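Local coordinates for heat shock protein 16 (Schizosaccharomyces pombe, PDB 3W1Z) that probably acts as a molecular chaperone of the small heat shock protein family, binding unfolded proteins as a 16-subunit assembly, at residues V52-V57 with A117-G122. Numbering follows the deposited sequence.
Sequences VELPGV and ANFSNG
The ring of Phe-119 points its far edge at two backbone carbonyls of the type II beta turn from Leu-54 to Val-57, a worked example of how an aromatic rim can meet carbonyl oxygens. From CB, CG stands anti to the backbone N (chi1 -174°), and the far end of the ring comes closer to the turn than CB does; the contacts begin at its outer half. On one side of the rim CE1 lies 3.3 Å from Val-57 O; on the other, CE2 packs 4.1 Å from Leu-54 CB. At the tip, CZ lies 3.5 Å from Val-57 O and 3.7 Å from Leu-54 O, both near the ring plane. An alanine in place of Phe-119 would probably open a gap beside the turn, leaving both oxygens without the ring edge and Leu-54 CB without its apolar partner. The turn's own bond, Val-57 N to Leu-54 O, is weak. Close by, Leu-54 N donates to Gly-122 O (N-H...O angle 156°), though the short modelled length is doubtful, while Gly-122 CA comes within 3.4 Å of Leu-54 O in a CA-H...O contact. The contact thus joins the turn after strand 47-53 to the end of strand 116-120 and the Gly-122 beyond it; strand 123-129 lies between the two strands in one sheet of the alpha-crystallin domain. Ile-142 of a neighbouring subunit also packs on Phe-119. Chemically, the slightly positive C-H edge is likely to favour the carbonyl oxygens, consistent with an apolar ring bordering polar backbone.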
loop_
_atom_site.group_PDB
_atom_site.type_symbol
_atom_site.label_atom_id
_atom_site.label_comp_id
_atom_site.label_asym_id
_atom_site.label_seq_id
_atom_site.Cartn_x
_atom_site.Cartn_y
_atom_site.Cartn_z
ATOM N N VAL B 52 -18.956 26.078 -8.250
ATOM C CA VAL B 52 -19.476 24.796 -8.708
ATOM C C VAL B 52 -19.908 24.891 -10.168
ATOM O O VAL B 52 -20.634 25.808 -10.547
ATOM C CB VAL B 52 -20.690 24.372 -7.861
ATOM C CG1 VAL B 52 -21.085 22.938 -8.170
ATOM C CG2 VAL B 52 -20.385 24.538 -6.381
ATOM N N GLU B 53 -19.476 23.935 -10.985
ATOM C CA GLU B 53 -19.796 23.964 -12.408
ATOM C C GLU B 53 -21.102 23.237 -12.706
ATOM O O GLU B 53 -21.211 22.026 -12.511
ATOM C CB GLU B 53 -18.657 23.363 -13.231
ATOM C CG GLU B 53 -17.381 24.187 -13.213
ATOM C CD GLU B 53 -16.287 23.589 -14.075
ATOM O OE1 GLU B 53 -16.402 22.404 -14.450
ATOM O OE2 GLU B 53 -15.312 24.308 -14.381
ATOM N N LEU B 54 -22.092 23.988 -13.180
ATOM C CA LEU B 54 -23.400 23.427 -13.497
ATOM C C LEU B 54 -23.905 23.884 -14.867
ATOM O O LEU B 54 -24.906 24.596 -14.952
ATOM C CB LEU B 54 -24.415 23.820 -12.420
ATOM C CG LEU B 54 -24.138 23.352 -10.990
ATOM C CD1 LEU B 54 -25.158 23.937 -10.023
ATOM C CD2 LEU B 54 -24.138 21.835 -10.918
ATOM N N PRO B 55 -23.213 23.478 -15.947
ATOM C CA PRO B 55 -23.662 23.868 -17.289
ATOM C C PRO B 55 -24.951 23.154 -17.690
ATOM O O PRO B 55 -25.094 21.957 -17.446
ATOM C CB PRO B 55 -22.504 23.424 -18.185
ATOM C CG PRO B 55 -21.891 22.283 -17.458
ATOM C CD PRO B 55 -22.026 22.606 -15.996
ATOM N N GLY B 56 -25.878 23.889 -18.296
ATOM C CA GLY B 56 -27.125 23.309 -18.758
ATOM C C GLY B 56 -28.141 23.105 -17.650
ATOM O O GLY B 56 -29.150 22.425 -17.838
ATOM N N VAL B 57 -27.875 23.696 -16.490
ATOM C CA VAL B 57 -28.784 23.600 -15.355
ATOM C C VAL B 57 -29.517 24.919 -15.139
ATOM O O VAL B 57 -28.894 25.973 -15.013
ATOM C CB VAL B 57 -28.040 23.223 -14.059
ATOM C CG1 VAL B 57 -29.013 23.135 -12.893
ATOM C CG2 VAL B 57 -27.297 21.909 -14.238
ATOM N N ALA B 117 -25.636 33.095 -2.456
ATOM C CA ALA B 117 -25.227 32.326 -3.629
ATOM C C ALA B 117 -25.629 33.002 -4.939
ATOM O O ALA B 117 -26.781 33.409 -5.113
ATOM C CB ALA B 117 -25.798 30.910 -3.560
ATOM N N ASN B 118 -24.675 33.099 -5.862
ATOM C CA ASN B 118 -24.911 33.720 -7.161
ATOM C C ASN B 118 -24.687 32.731 -8.301
ATOM O O ASN B 118 -23.609 32.157 -8.425
ATOM C CB ASN B 118 -23.990 34.926 -7.345
ATOM C CG ASN B 118 -23.972 35.835 -6.134
ATOM O OD1 ASN B 118 -23.248 35.587 -5.169
ATOM N ND2 ASN B 118 -24.768 36.897 -6.178
ATOM N N PHE B 119 -25.700 32.541 -9.140
ATOM C CA PHE B 119 -25.597 31.591 -10.244
ATOM C C PHE B 119 -25.583 32.289 -11.600
ATOM O O PHE B 119 -26.574 32.895 -12.005
ATOM C CB PHE B 119 -26.743 30.579 -10.187
ATOM C CG PHE B 119 -26.637 29.484 -11.209
ATOM C CD1 PHE B 119 -27.714 29.165 -12.021
ATOM C CD2 PHE B 119 -25.457 28.777 -11.362
ATOM C CE1 PHE B 119 -27.615 28.155 -12.961
ATOM C CE2 PHE B 119 -25.351 27.768 -12.300
ATOM C CZ PHE B 119 -26.433 27.457 -13.100
ATOM N N SER B 120 -24.455 32.201 -12.298
ATOM C CA SER B 120 -24.338 32.812 -13.619
ATOM C C SER B 120 -23.456 32.004 -14.570
ATOM O O SER B 120 -22.409 31.485 -14.176
ATOM C CB SER B 120 -23.827 34.252 -13.500
ATOM O OG SER B 120 -22.742 34.337 -12.593
ATOM N N ASN B 121 -23.895 31.911 -15.824
ATOM C CA ASN B 121 -23.174 31.192 -16.873
ATOM C C ASN B 121 -22.777 29.767 -16.492
ATOM O O ASN B 121 -21.653 29.337 -16.748
ATOM C CB ASN B 121 -21.944 31.983 -17.325
ATOM C CG ASN B 121 -22.304 33.340 -17.893
ATOM O OD1 ASN B 121 -23.371 33.517 -18.480
ATOM N ND2 ASN B 121 -21.413 34.309 -17.717
ATOM N N GLY B 122 -23.705 29.045 -15.875
ATOM C CA GLY B 122 -23.467 27.664 -15.498
ATOM C C GLY B 122 -22.541 27.507 -14.308
ATOM O O GLY B 122 -22.216 26.389 -13.913
#